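Local coordinates for protein beta-glucoside phosphorylase BglX (Unidentified, PDB 5VQE) that acts as a family GH3 beta-glucoside phosphorylase, probably breaking beta-glucosidic bonds with phosphate by way of a covalently bound sugar, at residues A[205-210]-A[479-484]; A[387-392]-A[537-542]; A[144-149]-A[177-182]; A[515-520]-A[557-562]; A[49-54]-A[77-82]. All blocks are in the same frame, centred on the assembly; numbering follows the deposited sequence.

The five contacts illustrate how a GH3 enzyme is built from a barrel domain and a following alpha/beta domain. Contact 5 and contact 3 come first along the chain, both inside the barrel, with centres about 28 Å apart; contact 3 lines the sugar pocket with Y145. Contact 1, its centre about 23 Å from that of contact 3, brings loop 479-484 of the second domain to H206, next to pocket residue Q205, so both domains meet beside the pocket. Contacts 2 and 4 lie in the domain built on the mixed sheet, in helices and loops flanking it, their centres about 21 Å apart and their segments alternating in sequence. Contacts 4 and 5 span about 47 Å between centres, on opposite sides of the chain's centre.

Contact 1: A[205-210]-A[479-484]; sequences QHLMSS and SSNQTT
S480 lies against the imidazole of H206: its CA lies over one face, 3.9 Å above the H206 ring plane and displaced toward the rim, while CB comes within 3.3 Å of H206 CD2. The hydroxyl OG of S480 ends 2.9 Å from H206 NE2, a close polar pair at the end of the ring remote from the backbone. The other ring nitrogen, ND1, is hydrogen-bonded to D204 OD1, which fixes how the imidazole is rotated. Next comes N481, third residue of the type II turn 479-482, with the positive phi (77°) that this position requires. Its backbone N is held by D204 OD2, so one carboxylate positions both the ring and the turn facing it. The N481 side chain crosses that of L207 at a slant, and OD1 stops 3.4 Å from L207 CD2 and 3.7 Å from H206 CB. At T483 the methyl CG2 meets L207 CD1 at 3.5 Å, the two side chains at roughly a right angle, with CG2 set beside the backbone N (anti to the carbonyl carbon). Adjacent Q205 belongs to the 2-fluoroglucose pocket, and the H206 side chain comes within about 4 Å of the sugar. The turn lies between strands 469-475 and 506-510 of the second domain, and it reaches the barrel loop that runs from strand 191-195 to strand 210-211.

Contact 2: A[387-392]-A[537-542]; sequences IADESI and VRMMIE
M539, with the largest buried surface here, folds its chain back on A388 and D389. Its CG, set beside the backbone N (chi1 -73°), lies 3.8 Å from A388 CB, and bends at the next two torsions curl the methyl round until CE rests 3.6 Å from D389 CB. From there CE lies against the D389 arm out to OD1, and the same OD1 also forms salt bridges with K543 and K551. I392 is the second main partner. It is the first residue to leave helical geometry, and its CB is directed at the opposing helix. CD1 comes within 3.6 Å of M540 N and 4.1 Å of M539 CB, resting on the backbone between the two methionines. The other branch, CG2, meets M540 CE at 3.9 Å; M540 is bent at chi2 and chi3, and its chain crosses that of I392 at a slant. The contact joins the end of helix 378-391, and the residue just after it, to helix 534-544 mainly through apolar groups, well away from the sugar. Helix 378-391 runs directly into edge strand 393-397 of the mixed sheet, while helix 534-544 turns V537 and I541 onto helix 429-441.

Contact 3: A[144-149]-A[177-182]; sequences TYEPII and KAYCRG. With G2F (2-deoxy-2-fluoro-alpha-D-glucopyranose), chain B.
P147 follows a cis peptide bond and brings its CA to 6.9 Å from the CA of Y179, just after the inverse gamma turn centred on Y145. Y179 does most of the touching. Its CG lies anti to the backbone N (chi1 177°), and the ring extends from the helix toward the loop. At the far end T144 OG1 donates to Y179 OH over 3.3 Å, the two side chains meeting tip to tip, and the same phenol is hydrogen-bonded to L93 O. T144 CG2 sits near the ring plane at its edge. E146 CB lies 3.3 Å from Y179 OH. P147 CB packs 3.8 Å from Y179 CD1, while P147 CD meets C180 SG at 3.7 Å. A bend in the E146 chain (chi2 -77°) turns CD away from Y179. E146 OE2 forms a salt bridge with K193 NZ, which is also hydrogen-bonded to Y145 O and to the sugar; E146 is thus a second-shell residue that would help hold K193 in place. Y145 itself touches the 2-fluoroglucose, CB standing 3.7 Å from O4 and CD2 3.9 Å from C6. Strand 143-144, helix 169-184 and strand 191-195 follow one another in strand-helix-strand order in the barrel, and Y179 is also packed against L128 and C132 of helix 122-138.

Contact 4: A[515-520]-A[557-562]; sequences YHLVDV and DPFAGL
Y515 turns its ring edge to D557, the residue that opens a type I turn, D557 to A560, with an Asx turn at its start. The carbonyl O of D557 lies in the ring plane, 3.3 Å from Y515 CE2, and P558 O also stands near that edge, while A560 CB approaches obliquely, 4.3 Å from Y515 CD2. The ring of F559 has D557 OD1 at its edge, in plane, and takes L517 CD1 obliquely, 3.7 Å from F559 CE1, the two side chains lying side by side and pointing the same way. The turn is set against the 3-10 segment 516-518. In it F559 N donates to D557 OD1 over 3.2 Å, reaching the oxygen from above the carboxylate plane (69° out of it). Y515 OH is hydrogen-bonded to D152 OD2 in the barrel. An alanine in place of Y515 would probably leave D152 without its hydroxyl partner and open a gap beside the D557 carbonyl. V518 CG2 and A560 CB meet at 4.0 Å. Nearby, L517 and P558 both rest on V395 of strand 393-397. A water bridges the two segments, accepting from L517 N at 3.0 Å and donating to P558 O at 2.7 Å.

Contact 5: A[49-54]-A[77-82]; sequences DPLDVM and QRLQKA
L79 and L51 slide past each other in opposite directions, L79 CD2 coming 3.8 Å from L51 CD1. The same methyl is met by V53 CG2, whose side chain crosses at about a right angle. M54, extended beyond CG (chi3 -171°), crosses L79 obliquely and sets CE 3.6 Å from L79 O and 3.8 Å from L79 CD2; its SD lies 4.2 Å from A82 CB. Here the loop between strands 38-42 and 61-64 packs on helix 69-82, the helix that follows strand 61-64 in the barrel, and L79 also reaches I42, V62 and Y64. P50 CG lies over one face of the R78 guanidinium, 3.7 Å above its plane, and L51 CD2 is at the edge. D49 OD1 forms a salt bridge with R78 NH2 at 3.3 Å, the two planes 38° apart, and accepts from L51 N in an Asx turn. An alanine at D49 would probably leave R78 without this carboxylate and L51 N without its turn acceptor. R78 NH1 has a long, weak pairing with E74.

Contact 1: A[205-210]-A[479-484]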
# COMPACT_ATOMS: atom_id res chain seq x y z
N GLN A 205 -12.84 2.20 2.17
CA GLN A 205 -13.01 3.65 2.27
C GLN A 205 -12.98 4.34 0.92
O GLN A 205 -13.36 5.52 0.83
CB GLN A 205 -11.95 4.26 3.19
CG GLN A 205 -10.53 3.75 2.94
CD GLN A 205 -9.46 4.79 3.26
OE1 GLN A 205 -9.75 5.98 3.46
NE2 GLN A 205 -8.21 4.33 3.31
N HIS A 206 -12.52 3.65 -0.13
CA HIS A 206 -12.67 4.15 -1.49
C HIS A 206 -14.14 4.31 -1.86
O HIS A 206 -14.47 5.15 -2.71
CB HIS A 206 -11.99 3.21 -2.49
CG HIS A 206 -10.50 3.15 -2.36
ND1 HIS A 206 -9.86 2.44 -1.36
CD2 HIS A 206 -9.52 3.70 -3.11
CE1 HIS A 206 -8.55 2.57 -1.50
NE2 HIS A 206 -8.32 3.34 -2.55
N LEU A 207 -15.03 3.53 -1.25
CA LEU A 207 -16.44 3.46 -1.64
C LEU A 207 -17.39 3.99 -0.58
O LEU A 207 -18.60 4.05 -0.84
CB LEU A 207 -16.81 2.00 -1.95
CG LEU A 207 -16.08 1.39 -3.15
CD1 LEU A 207 -16.40 -0.09 -3.26
CD2 LEU A 207 -16.45 2.11 -4.45
N MET A 208 -16.90 4.38 0.59
CA MET A 208 -17.73 4.84 1.69
C MET A 208 -16.79 5.26 2.81
O MET A 208 -15.57 5.08 2.71
CB MET A 208 -18.68 3.74 2.15
CG MET A 208 -17.96 2.42 2.39
SD MET A 208 -18.97 1.25 3.31
CE MET A 208 -18.95 2.07 4.91
N SER A 209 -17.34 5.85 3.87
CA SER A 209 -16.55 6.11 5.08
C SER A 209 -16.64 4.88 5.97
O SER A 209 -17.63 4.69 6.70
CB SER A 209 -17.03 7.37 5.80
OG SER A 209 -16.25 7.58 6.96
N SER A 210 -15.61 4.04 5.93
CA SER A 210 -15.61 2.82 6.73
C SER A 210 -15.34 3.16 8.19
O SER A 210 -14.96 4.28 8.54
CB SER A 210 -14.58 1.83 6.17
OG SER A 210 -13.26 2.33 6.26
N SER A 479 -7.30 -3.90 -5.06
CA SER A 479 -7.37 -2.79 -6.00
C SER A 479 -8.50 -1.86 -5.58
O SER A 479 -9.59 -2.32 -5.25
CB SER A 479 -7.59 -3.29 -7.44
OG SER A 479 -7.26 -2.28 -8.37
N SER A 480 -8.22 -0.55 -5.61
CA SER A 480 -9.19 0.47 -5.25
C SER A 480 -10.55 0.18 -5.88
O SER A 480 -10.65 -0.17 -7.06
CB SER A 480 -8.70 1.84 -5.70
OG SER A 480 -7.45 2.17 -5.11
N ASN A 481 -11.61 0.34 -5.07
CA ASN A 481 -13.00 0.31 -5.51
C ASN A 481 -13.53 -1.09 -5.78
O ASN A 481 -14.53 -1.25 -6.50
CB ASN A 481 -13.22 1.19 -6.75
CG ASN A 481 -12.86 2.65 -6.51
OD1 ASN A 481 -13.60 3.38 -5.85
ND2 ASN A 481 -11.72 3.07 -7.03
N GLN A 482 -12.89 -2.12 -5.23
CA GLN A 482 -13.46 -3.46 -5.20
C GLN A 482 -14.10 -3.67 -3.83
O GLN A 482 -13.49 -3.34 -2.81
CB GLN A 482 -12.39 -4.52 -5.46
CG GLN A 482 -11.72 -4.39 -6.82
CD GLN A 482 -10.51 -5.29 -6.99
OE1 GLN A 482 -9.85 -5.66 -6.01
NE2 GLN A 482 -10.21 -5.67 -8.23
N THR A 483 -15.32 -4.20 -3.82
CA THR A 483 -15.96 -4.52 -2.56
C THR A 483 -15.63 -5.93 -2.09
O THR A 483 -15.95 -6.28 -0.95
CB THR A 483 -17.49 -4.35 -2.65
OG1 THR A 483 -18.12 -5.59 -2.97
CG2 THR A 483 -17.88 -3.28 -3.68
N THR A 484 -14.98 -6.73 -2.93
CA THR A 484 -14.52 -8.06 -2.53
C THR A 484 -13.26 -8.44 -3.30
O THR A 484 -13.05 -8.02 -4.44
CB THR A 484 -15.60 -9.13 -2.77
OG1 THR A 484 -15.35 -10.25 -1.91
CG2 THR A 484 -15.62 -9.60 -4.23

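Contact 2: A[387-392]-A[537-542]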
# COMPACT_ATOMS: atom_id res chain seq x y z
N ILE A 387 13.31 -13.40 -0.05
CA ILE A 387 12.04 -13.22 0.64
C ILE A 387 11.03 -14.26 0.18
O ILE A 387 10.30 -14.84 0.99
CB ILE A 387 11.55 -11.77 0.44
CG1 ILE A 387 12.50 -10.82 1.18
CG2 ILE A 387 10.14 -11.59 0.98
CD1 ILE A 387 12.35 -9.37 0.81
N ALA A 388 10.99 -14.55 -1.12
CA ALA A 388 10.11 -15.62 -1.59
C ALA A 388 10.50 -16.95 -0.95
O ALA A 388 9.64 -17.71 -0.48
CB ALA A 388 10.14 -15.70 -3.11
N ASP A 389 11.80 -17.25 -0.90
CA ASP A 389 12.25 -18.48 -0.27
C ASP A 389 11.77 -18.56 1.18
O ASP A 389 11.35 -19.62 1.64
CB ASP A 389 13.77 -18.58 -0.35
CG ASP A 389 14.32 -19.85 0.28
OD1 ASP A 389 13.54 -20.79 0.55
OD2 ASP A 389 15.54 -19.90 0.53
N GLU A 390 11.82 -17.44 1.90
CA GLU A 390 11.48 -17.46 3.32
C GLU A 390 9.99 -17.30 3.58
O GLU A 390 9.55 -17.62 4.69
CB GLU A 390 12.22 -16.34 4.06
CG GLU A 390 13.75 -16.41 4.00
CD GLU A 390 14.35 -17.58 4.79
OE1 GLU A 390 13.68 -18.11 5.72
OE2 GLU A 390 15.50 -17.98 4.48
N SER A 391 9.21 -16.83 2.61
CA SER A 391 7.83 -16.42 2.88
C SER A 391 6.81 -17.53 2.62
O SER A 391 5.83 -17.64 3.36
CB SER A 391 7.47 -15.20 2.03
OG SER A 391 7.37 -15.53 0.66
N ILE A 392 7.01 -18.35 1.58
CA ILE A 392 5.95 -19.24 1.14
C ILE A 392 5.58 -20.19 2.27
O ILE A 392 6.46 -20.79 2.91
CB ILE A 392 6.37 -19.97 -0.14
CG1 ILE A 392 6.62 -18.94 -1.25
CG2 ILE A 392 5.29 -20.98 -0.57
CD1 ILE A 392 7.09 -19.53 -2.56
N VAL A 537 7.05 -17.34 -7.99
CA VAL A 537 6.69 -18.48 -8.82
C VAL A 537 7.84 -19.47 -8.90
O VAL A 537 7.66 -20.68 -8.75
CB VAL A 537 6.25 -18.02 -10.22
CG1 VAL A 537 6.22 -19.19 -11.22
CG2 VAL A 537 4.88 -17.33 -10.17
N ARG A 538 9.06 -18.97 -9.13
CA ARG A 538 10.21 -19.86 -9.22
C ARG A 538 10.47 -20.57 -7.90
O ARG A 538 10.80 -21.76 -7.88
CB ARG A 538 11.45 -19.09 -9.67
CG ARG A 538 11.34 -18.53 -11.07
CD ARG A 538 12.64 -17.93 -11.57
NE ARG A 538 12.49 -17.43 -12.94
CZ ARG A 538 12.62 -18.18 -14.04
NH1 ARG A 538 12.92 -19.47 -13.95
NH2 ARG A 538 12.45 -17.63 -15.23
N MET A 539 10.31 -19.87 -6.78
CA MET A 539 10.54 -20.52 -5.49
C MET A 539 9.42 -21.49 -5.14
O MET A 539 9.66 -22.50 -4.47
CB MET A 539 10.71 -19.47 -4.39
CG MET A 539 12.03 -18.72 -4.43
SD MET A 539 13.47 -19.84 -4.51
CE MET A 539 13.18 -20.87 -3.10
N MET A 540 8.20 -21.22 -5.59
CA MET A 540 7.12 -22.19 -5.42
C MET A 540 7.49 -23.51 -6.09
O MET A 540 7.32 -24.58 -5.51
CB MET A 540 5.83 -21.63 -6.01
CG MET A 540 4.63 -22.56 -5.88
SD MET A 540 4.11 -22.81 -4.18
CE MET A 540 3.28 -21.26 -3.87
N ILE A 541 7.98 -23.44 -7.33
CA ILE A 541 8.40 -24.64 -8.05
C ILE A 541 9.44 -25.40 -7.24
O ILE A 541 9.32 -26.61 -7.04
CB ILE A 541 8.93 -24.26 -9.44
CG1 ILE A 541 7.77 -23.93 -10.38
CG2 ILE A 541 9.81 -25.37 -10.03
CD1 ILE A 541 6.89 -25.13 -10.76
N GLU A 542 10.47 -24.70 -6.75
CA GLU A 542 11.51 -25.38 -5.99
C GLU A 542 10.92 -26.11 -4.79
O GLU A 542 11.33 -27.23 -4.47
CB GLU A 542 12.58 -24.38 -5.54
CG GLU A 542 13.30 -23.70 -6.68
CD GLU A 542 13.98 -24.70 -7.60
OE1 GLU A 542 14.71 -25.56 -7.08
OE2 GLU A 542 13.76 -24.65 -8.83

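Contact 3: A[144-149]-A[177-182]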
# COMPACT_ATOMS: atom_id res chain seq x y z
N THR A 144 7.69 8.42 0.36
CA THR A 144 6.92 7.21 0.11
C THR A 144 5.72 7.20 1.05
O THR A 144 5.87 7.46 2.25
CB THR A 144 7.74 5.93 0.27
OG1 THR A 144 6.93 4.81 -0.11
CG2 THR A 144 8.22 5.72 1.70
N TYR A 145 4.54 6.96 0.48
CA TYR A 145 3.31 6.90 1.26
C TYR A 145 3.20 5.54 1.94
O TYR A 145 2.22 4.81 1.74
CB TYR A 145 2.10 7.14 0.35
CG TYR A 145 1.85 8.56 -0.10
CD1 TYR A 145 2.21 9.65 0.68
CD2 TYR A 145 1.19 8.80 -1.30
CE1 TYR A 145 1.94 10.94 0.27
CE2 TYR A 145 0.92 10.09 -1.72
CZ TYR A 145 1.29 11.15 -0.93
OH TYR A 145 1.00 12.43 -1.37
N GLU A 146 4.22 5.17 2.70
CA GLU A 146 4.31 3.88 3.36
C GLU A 146 5.18 4.05 4.60
O GLU A 146 6.00 4.98 4.65
CB GLU A 146 4.91 2.81 2.44
CG GLU A 146 4.49 2.86 0.98
CD GLU A 146 3.11 2.30 0.70
OE1 GLU A 146 2.57 1.53 1.53
OE2 GLU A 146 2.55 2.64 -0.38
N PRO A 147 5.08 3.15 5.58
CA PRO A 147 4.41 1.85 5.63
C PRO A 147 2.97 1.85 6.13
O PRO A 147 2.53 2.71 6.90
CB PRO A 147 5.28 1.06 6.60
CG PRO A 147 5.67 2.10 7.60
CD PRO A 147 5.89 3.37 6.80
N ILE A 148 2.26 0.84 5.68
CA ILE A 148 0.91 0.55 6.14
C ILE A 148 1.00 -0.15 7.48
O ILE A 148 1.60 -1.23 7.60
CB ILE A 148 0.17 -0.32 5.11
CG1 ILE A 148 -0.10 0.52 3.85
CG2 ILE A 148 -1.15 -0.86 5.69
CD1 ILE A 148 -0.56 -0.28 2.68
N ILE A 149 0.41 0.46 8.51
CA ILE A 149 0.40 -0.12 9.84
C ILE A 149 -1.04 -0.40 10.25
O ILE A 149 -1.37 -0.43 11.44
CB ILE A 149 1.12 0.79 10.86
CG1 ILE A 149 0.52 2.20 10.87
CG2 ILE A 149 2.61 0.81 10.55
CD1 ILE A 149 1.05 3.07 12.01
N LYS A 177 8.85 -0.45 11.53
CA LYS A 177 10.06 0.28 11.93
C LYS A 177 11.23 -0.06 11.02
O LYS A 177 12.03 0.81 10.66
CB LYS A 177 10.42 -0.04 13.38
CG LYS A 177 9.54 0.58 14.44
CD LYS A 177 10.14 0.24 15.81
CE LYS A 177 9.35 0.77 16.97
NZ LYS A 177 9.97 0.32 18.26
N ALA A 178 11.35 -1.34 10.66
CA ALA A 178 12.42 -1.78 9.76
C ALA A 178 12.24 -1.21 8.36
O ALA A 178 13.22 -0.78 7.73
CB ALA A 178 12.46 -3.30 9.71
N TYR A 179 11.01 -1.21 7.83
CA TYR A 179 10.76 -0.57 6.54
C TYR A 179 11.25 0.87 6.58
O TYR A 179 11.95 1.34 5.68
CB TYR A 179 9.27 -0.65 6.19
CG TYR A 179 8.90 0.06 4.89
CD1 TYR A 179 8.69 1.43 4.87
CD2 TYR A 179 8.76 -0.64 3.69
CE1 TYR A 179 8.35 2.09 3.69
CE2 TYR A 179 8.42 0.02 2.51
CZ TYR A 179 8.22 1.39 2.52
OH TYR A 179 7.89 2.07 1.37
N CYS A 180 10.90 1.59 7.65
CA CYS A 180 11.32 2.98 7.77
C CYS A 180 12.83 3.09 7.85
O CYS A 180 13.42 4.03 7.30
CB CYS A 180 10.68 3.62 8.99
SG CYS A 180 8.87 3.84 8.86
N ARG A 181 13.49 2.16 8.54
CA ARG A 181 14.95 2.21 8.58
C ARG A 181 15.53 2.14 7.18
O ARG A 181 16.45 2.89 6.85
CB ARG A 181 15.51 1.07 9.43
CG ARG A 181 15.48 1.33 10.93
CD ARG A 181 16.47 0.42 11.67
NE ARG A 181 16.22 -1.01 11.45
CZ ARG A 181 15.29 -1.72 12.08
NH1 ARG A 181 14.48 -1.14 12.96
NH2 ARG A 181 15.14 -3.01 11.82
N GLY A 182 15.00 1.24 6.35
CA GLY A 182 15.49 1.12 4.99
C GLY A 182 15.28 2.37 4.17
O GLY A 182 16.12 2.73 3.34
C1 G2F B . -5.48 6.95 -0.51
C2 G2F B . -5.05 5.49 -0.12
C3 G2F B . -3.56 5.54 0.31
C4 G2F B . -2.72 6.18 -0.84
C5 G2F B . -3.30 7.60 -1.13
C6 G2F B . -2.55 8.28 -2.34
O3 G2F B . -3.11 4.21 0.43
O4 G2F B . -1.42 6.36 -0.36
O5 G2F B . -4.66 7.46 -1.52
O6 G2F B . -2.56 7.39 -3.42
F2 G2F B . -5.80 5.05 0.92

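Contact 4: A[515-520]-A[557-562]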
# COMPACT_ATOMS: atom_id res chain seq x y z
N TYR A 515 -6.66 -15.89 2.66
CA TYR A 515 -7.86 -16.43 3.30
C TYR A 515 -8.69 -17.30 2.36
O TYR A 515 -9.88 -17.52 2.64
CB TYR A 515 -8.72 -15.29 3.83
CG TYR A 515 -8.01 -14.42 4.84
CD1 TYR A 515 -7.77 -13.08 4.57
CD2 TYR A 515 -7.57 -14.93 6.04
CE1 TYR A 515 -7.12 -12.28 5.48
CE2 TYR A 515 -6.92 -14.14 6.96
CZ TYR A 515 -6.70 -12.82 6.68
OH TYR A 515 -6.04 -12.03 7.60
N HIS A 516 -8.12 -17.80 1.26
CA HIS A 516 -8.95 -18.49 0.28
C HIS A 516 -9.53 -19.80 0.79
O HIS A 516 -10.47 -20.32 0.18
CB HIS A 516 -8.17 -18.73 -1.01
CG HIS A 516 -8.11 -17.54 -1.91
ND1 HIS A 516 -9.20 -16.72 -2.14
CD2 HIS A 516 -7.09 -17.02 -2.64
CE1 HIS A 516 -8.85 -15.75 -2.97
NE2 HIS A 516 -7.58 -15.92 -3.29
N LEU A 517 -9.01 -20.35 1.89
CA LEU A 517 -9.69 -21.49 2.48
C LEU A 517 -11.14 -21.16 2.86
O LEU A 517 -11.92 -22.09 3.11
CB LEU A 517 -8.92 -21.99 3.70
CG LEU A 517 -7.67 -22.83 3.41
CD1 LEU A 517 -6.89 -23.10 4.68
CD2 LEU A 517 -8.02 -24.17 2.72
N VAL A 518 -11.50 -19.88 2.90
CA VAL A 518 -12.90 -19.48 3.10
C VAL A 518 -13.77 -20.03 1.98
O VAL A 518 -14.90 -20.48 2.21
CB VAL A 518 -13.01 -17.94 3.18
CG1 VAL A 518 -14.46 -17.48 2.99
CG2 VAL A 518 -12.46 -17.44 4.50
N ASP A 519 -13.28 -19.99 0.75
CA ASP A 519 -14.07 -20.37 -0.41
C ASP A 519 -13.72 -21.75 -0.95
O ASP A 519 -14.48 -22.28 -1.77
CB ASP A 519 -13.92 -19.31 -1.51
CG ASP A 519 -14.66 -18.02 -1.19
OD1 ASP A 519 -15.86 -18.10 -0.83
OD2 ASP A 519 -14.06 -16.93 -1.27
N VAL A 520 -12.61 -22.34 -0.52
CA VAL A 520 -12.26 -23.70 -0.94
C VAL A 520 -11.90 -24.52 0.30
O VAL A 520 -10.81 -25.11 0.37
CB VAL A 520 -11.13 -23.71 -1.98
CG1 VAL A 520 -11.56 -22.95 -3.23
CG2 VAL A 520 -9.82 -23.11 -1.43
N ASP A 557 -4.32 -15.52 10.72
CA ASP A 557 -4.99 -16.81 10.82
C ASP A 557 -5.59 -17.16 9.47
O ASP A 557 -6.64 -16.61 9.10
CB ASP A 557 -6.09 -16.80 11.88
CG ASP A 557 -6.86 -18.12 11.94
OD1 ASP A 557 -6.33 -19.15 11.46
OD2 ASP A 557 -7.99 -18.13 12.47
N PRO A 558 -4.99 -18.08 8.70
CA PRO A 558 -5.51 -18.34 7.34
C PRO A 558 -6.86 -19.03 7.34
O PRO A 558 -7.54 -19.02 6.31
CB PRO A 558 -4.43 -19.23 6.71
CG PRO A 558 -3.74 -19.86 7.86
CD PRO A 558 -3.82 -18.91 9.01
N PHE A 559 -7.27 -19.60 8.47
CA PHE A 559 -8.55 -20.29 8.52
C PHE A 559 -9.72 -19.35 8.80
O PHE A 559 -10.87 -19.72 8.55
CB PHE A 559 -8.47 -21.40 9.57
CG PHE A 559 -7.38 -22.39 9.29
CD1 PHE A 559 -7.59 -23.44 8.41
CD2 PHE A 559 -6.13 -22.24 9.86
CE1 PHE A 559 -6.59 -24.34 8.13
CE2 PHE A 559 -5.12 -23.14 9.58
CZ PHE A 559 -5.35 -24.19 8.72
N ALA A 560 -9.44 -18.14 9.28
CA ALA A 560 -10.47 -17.11 9.45
C ALA A 560 -11.64 -17.65 10.29
O ALA A 560 -12.81 -17.48 9.94
CB ALA A 560 -10.96 -16.60 8.09
N GLY A 561 -11.30 -18.30 11.40
CA GLY A 561 -12.31 -18.82 12.29
C GLY A 561 -13.03 -20.05 11.78
O GLY A 561 -14.16 -20.31 12.21
N LEU A 562 -12.41 -20.82 10.90
CA LEU A 562 -13.04 -21.99 10.28
C LEU A 562 -14.15 -21.54 9.34
O LEU A 562 -14.06 -20.47 8.73
CB LEU A 562 -13.59 -22.95 11.35
O HOH W 1 -6.87 -19.55 3.79

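Contact 5: A[49-54]-A[77-82]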
# COMPACT_ATOMS: atom_id res chain seq x y z
N ASP A 49 -0.07 16.67 -19.71
CA ASP A 49 1.16 17.41 -19.50
C ASP A 49 1.41 17.52 -18.00
O ASP A 49 0.51 17.98 -17.28
CB ASP A 49 1.06 18.79 -20.14
CG ASP A 49 2.32 19.62 -20.00
OD1 ASP A 49 3.32 19.12 -19.43
OD2 ASP A 49 2.32 20.78 -20.45
N PRO A 50 2.57 17.10 -17.47
CA PRO A 50 2.78 17.20 -16.01
C PRO A 50 2.67 18.62 -15.48
O PRO A 50 2.16 18.82 -14.37
CB PRO A 50 4.19 16.62 -15.80
CG PRO A 50 4.84 16.68 -17.15
CD PRO A 50 3.73 16.49 -18.14
N LEU A 51 3.12 19.61 -16.24
CA LEU A 51 3.03 21.00 -15.80
C LEU A 51 1.60 21.50 -15.70
O LEU A 51 1.40 22.64 -15.28
CB LEU A 51 3.84 21.90 -16.74
CG LEU A 51 5.34 22.08 -16.50
CD1 LEU A 51 5.97 20.96 -15.69
CD2 LEU A 51 6.06 22.24 -17.84
N ASP A 52 0.61 20.69 -16.09
CA ASP A 52 -0.78 21.05 -15.84
C ASP A 52 -1.09 21.13 -14.35
O ASP A 52 -2.09 21.74 -13.97
CB ASP A 52 -1.73 20.04 -16.49
CG ASP A 52 -1.92 20.30 -17.97
OD1 ASP A 52 -1.17 21.13 -18.53
OD2 ASP A 52 -2.82 19.67 -18.57
N VAL A 53 -0.26 20.52 -13.49
CA VAL A 53 -0.49 20.64 -12.06
C VAL A 53 -0.27 22.06 -11.56
O VAL A 53 -0.59 22.35 -10.40
CB VAL A 53 0.41 19.69 -11.25
CG1 VAL A 53 0.25 18.25 -11.73
CG2 VAL A 53 1.87 20.12 -11.29
N MET A 54 0.25 22.95 -12.40
CA MET A 54 0.57 24.31 -12.00
C MET A 54 -0.28 25.36 -12.71
O MET A 54 0.05 26.54 -12.65
CB MET A 54 2.05 24.61 -12.26
CG MET A 54 3.02 23.76 -11.46
SD MET A 54 4.69 23.92 -12.12
CE MET A 54 5.54 22.64 -11.19
N GLN A 77 12.83 16.55 -13.03
CA GLN A 77 13.64 17.68 -13.47
C GLN A 77 12.74 18.81 -13.95
O GLN A 77 12.91 19.97 -13.55
CB GLN A 77 14.59 17.24 -14.59
CG GLN A 77 15.74 16.37 -14.10
CD GLN A 77 16.55 15.80 -15.24
OE1 GLN A 77 16.05 15.01 -16.04
NE2 GLN A 77 17.82 16.19 -15.32
N ARG A 78 11.79 18.49 -14.82
CA ARG A 78 10.90 19.52 -15.36
C ARG A 78 10.09 20.18 -14.25
O ARG A 78 9.99 21.41 -14.18
CB ARG A 78 9.99 18.89 -16.40
CG ARG A 78 10.74 18.35 -17.60
CD ARG A 78 9.81 17.56 -18.48
NE ARG A 78 8.64 18.35 -18.86
CZ ARG A 78 7.63 17.88 -19.59
NH1 ARG A 78 7.64 16.63 -20.02
NH2 ARG A 78 6.61 18.68 -19.88
N LEU A 79 9.50 19.37 -13.37
CA LEU A 79 8.65 19.92 -12.32
C LEU A 79 9.45 20.80 -11.37
O LEU A 79 9.05 21.93 -11.07
CB LEU A 79 7.97 18.79 -11.56
CG LEU A 79 6.84 18.11 -12.32
CD1 LEU A 79 6.46 16.82 -11.61
CD2 LEU A 79 5.64 19.03 -12.44
N GLN A 80 10.57 20.29 -10.87
CA GLN A 80 11.31 21.03 -9.85
C GLN A 80 11.86 22.33 -10.40
O GLN A 80 11.80 23.37 -9.73
CB GLN A 80 12.43 20.16 -9.29
CG GLN A 80 11.96 18.95 -8.48
CD GLN A 80 11.39 19.32 -7.12
OE1 GLN A 80 10.88 20.42 -6.91
NE2 GLN A 80 11.47 18.38 -6.18
N LYS A 81 12.44 22.31 -11.60
CA LYS A 81 12.99 23.54 -12.15
C LYS A 81 11.91 24.57 -12.47
O LYS A 81 12.20 25.77 -12.49
CB LYS A 81 13.83 23.23 -13.39
CG LYS A 81 15.21 22.65 -13.07
N ALA A 82 10.68 24.13 -12.71
CA ALA A 82 9.56 25.03 -12.92
C ALA A 82 8.92 25.53 -11.63
O ALA A 82 8.07 26.43 -11.69
CB ALA A 82 8.49 24.34 -13.77